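Maltose-binding protein MalE1 (Thermotoga maritima, PDB 6DTU) binds maltotetraose and probably serves as the extracytoplasmic receptor that delivers maltose-type sugars to a membrane transporter. Local coordinates at residues E22-K25 with G29-V32. Numbering follows the deposited sequence.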
ATOM      1  N   GLU A  22     -13.157 -16.552 -15.413  1.00 14.87           N
ATOM      2  CA  GLU A  22     -14.146 -17.496 -15.903  1.00 16.56           C
ATOM      3  C   GLU A  22     -14.943 -16.895 -17.051  1.00 14.74           C
ATOM      4  O   GLU A  22     -15.264 -17.584 -18.027  1.00 15.33           O
ATOM      5  CB  GLU A  22     -15.096 -17.880 -14.768  1.00 18.13           C
ATOM      6  CG  GLU A  22     -14.523 -18.858 -13.771  1.00 23.12           C
ATOM      7  CD  GLU A  22     -15.384 -19.030 -12.525  1.00 30.34           C
ATOM      8  OE1 GLU A  22     -14.916 -19.726 -11.598  1.00 37.80           O
ATOM      9  OE2 GLU A  22     -16.525 -18.514 -12.473  1.00 31.60           O
ATOM     10  N   GLU A  23     -15.282 -15.607 -16.947  1.00 13.18           N
ATOM     11  CA  GLU A  23     -16.041 -14.961 -18.019  1.00 13.70           C
ATOM     12  C   GLU A  23     -15.212 -14.858 -19.293  1.00 14.81           C
ATOM     13  O   GLU A  23     -15.706 -15.140 -20.391  1.00 17.66           O
ATOM     14  CB  GLU A  23     -16.534 -13.586 -17.546  1.00 14.34           C
ATOM     15  CG  GLU A  23     -17.478 -13.693 -16.331  1.00 16.98           C
ATOM     16  CD  GLU A  23     -17.843 -12.372 -15.690  1.00 20.11           C
ATOM     17  OE1 GLU A  23     -17.378 -11.323 -16.185  1.00 20.22           O
ATOM     18  OE2 GLU A  23     -18.565 -12.398 -14.659  1.00 19.66           O
ATOM     19  N   PHE A  24     -13.933 -14.511 -19.163  1.00 16.34           N
ATOM     20  CA  PHE A  24     -13.065 -14.433 -20.328  1.00 13.74           C
ATOM     21  C   PHE A  24     -12.919 -15.800 -20.979  1.00 12.90           C
ATOM     22  O   PHE A  24     -12.914 -15.912 -22.206  1.00 12.83           O
ATOM     23  CB  PHE A  24     -11.702 -13.891 -19.872  1.00 13.77           C
ATOM     24  CG  PHE A  24     -10.817 -13.387 -20.988  1.00 15.02           C
ATOM     25  CD1 PHE A  24     -11.030 -12.112 -21.545  1.00 15.18           C
ATOM     26  CD2 PHE A  24      -9.761 -14.162 -21.467  1.00 15.74           C
ATOM     27  CE1 PHE A  24     -10.218 -11.632 -22.581  1.00 15.68           C
ATOM     28  CE2 PHE A  24      -8.931 -13.676 -22.501  1.00 14.52           C
ATOM     29  CZ  PHE A  24      -9.163 -12.407 -23.044  1.00 14.89           C
ATOM     30  N   LYS A  25     -12.808 -16.846 -20.169  1.00 13.01           N
ATOM     31  CA  LYS A  25     -12.680 -18.205 -20.675  1.00 12.69           C
ATOM     32  C   LYS A  25     -13.942 -18.630 -21.416  1.00 14.96           C
ATOM     33  O   LYS A  25     -13.861 -19.211 -22.503  1.00 16.78           O
ATOM     34  CB  LYS A  25     -12.389 -19.141 -19.503  1.00 16.23           C
ATOM     35  CG  LYS A  25     -12.331 -20.617 -19.894  1.00 17.81           C
ATOM     36  CD  LYS A  25     -12.305 -21.511 -18.668  1.00 17.85           C
ATOM     37  CE  LYS A  25     -12.234 -22.963 -19.089  1.00 20.79           C
ATOM     38  NZ  LYS A  25     -12.094 -23.859 -17.900  1.00 21.65           N
ATOM     39  N   GLY A  29     -12.320 -18.947 -24.762  1.00 15.05           N
ATOM     40  CA  GLY A  29     -11.635 -20.217 -24.646  1.00 14.15           C
ATOM     41  C   GLY A  29     -10.239 -20.151 -24.067  1.00 13.02           C
ATOM     42  O   GLY A  29      -9.523 -21.153 -24.099  1.00 16.55           O
ATOM     43  N   VAL A  30      -9.865 -19.018 -23.511  1.00 13.52           N
ATOM     44  CA  VAL A  30      -8.555 -18.801 -22.919  1.00 12.63           C
ATOM     45  C   VAL A  30      -8.688 -19.159 -21.448  1.00 15.15           C
ATOM     46  O   VAL A  30      -9.561 -18.630 -20.751  1.00 15.70           O
ATOM     47  CB  VAL A  30      -8.149 -17.327 -23.090  1.00 11.99           C
ATOM     48  CG1 VAL A  30      -6.866 -17.001 -22.329  1.00 14.48           C
ATOM     49  CG2 VAL A  30      -8.006 -16.972 -24.582  1.00 15.62           C
ATOM     50  N   GLU A  31      -7.876 -20.102 -20.982  1.00 14.22           N
ATOM     51  CA  GLU A  31      -7.931 -20.459 -19.574  1.00 13.59           C
ATOM     52  C   GLU A  31      -7.332 -19.334 -18.755  1.00 14.50           C
ATOM     53  O   GLU A  31      -6.298 -18.771 -19.118  1.00 14.53           O
ATOM     54  CB  GLU A  31      -7.149 -21.745 -19.322  1.00 14.73           C
ATOM     55  CG  GLU A  31      -7.377 -22.318 -17.969  1.00 15.70           C
ATOM     56  CD  GLU A  31      -8.717 -23.047 -17.952  1.00 19.82           C
ATOM     57  OE1 GLU A  31      -9.166 -23.482 -19.044  1.00 21.06           O
ATOM     58  OE2 GLU A  31      -9.321 -23.176 -16.861  1.00 22.79           O
ATOM     59  N   VAL A  32      -7.990 -18.978 -17.662  1.00 14.40           N
ATOM     60  CA  VAL A  32      -7.456 -17.964 -16.761  1.00 16.06           C
ATOM     61  C   VAL A  32      -7.330 -18.563 -15.367  1.00 12.41           C
ATOM     62  O   VAL A  32      -8.288 -19.134 -14.828  1.00 17.54           O
ATOM     63  CB  VAL A  32      -8.295 -16.673 -16.764  1.00 13.77           C
ATOM     64  CG1 VAL A  32      -7.608 -15.612 -15.893  1.00 16.18           C
ATOM     65  CG2 VAL A  32      -8.486 -16.154 -18.209  1.00 14.83           C
TER
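Phe-24 turns its ring from near the C-terminal end of helix 14-28 against two valines of the chain that follows. Its CE2 lies 3.8 Å from CB of Val-30, whose CG1 sits at the ring edge, in the ring plane, while CD2 is 4.0 Å from CG2 of Val-32. A broad flat ring can meet both β-branched side chains, and such branching also suits valine to an extended backbone. This is the well-packed, largely buried side: Phe-281 meets the same ring edge-to-face, Leu-277 touches Val-30, and Val-32 reaches Ile-7 of strand 4-9. The contact spans the helix-to-strand connection of a β-α-β unit (4-9, 14-28, 31-36) of this periplasmic binding protein, whose strands 4-9 and 31-36 pair in parallel, well away from the sugar. At the turn the amide N of Gly-29 donates to O of Lys-25 at 2.7 Å, bent to 145° at the hydrogen. Gly-29 is the first residue to leave helical geometry, and its positive phi of 77° is easily adopted without a side chain. The carbonyl O of Val-30 comes back over CA and CB of Lys-25, a bent and at most weak CA-H...O contact, 3.1 Å from CA to O. Toward solvent the packing gives way to charge. Lys-25 runs fully extended alongside Glu-31, whose chain bends at chi2 (78°) to bring its carboxylate back to the lysine. NZ of Lys-25 reaches OE2 of Glu-31 at 3.0 Å on the syn side, a salt bridge between long, flexible side chains whose charged ends can stay near water.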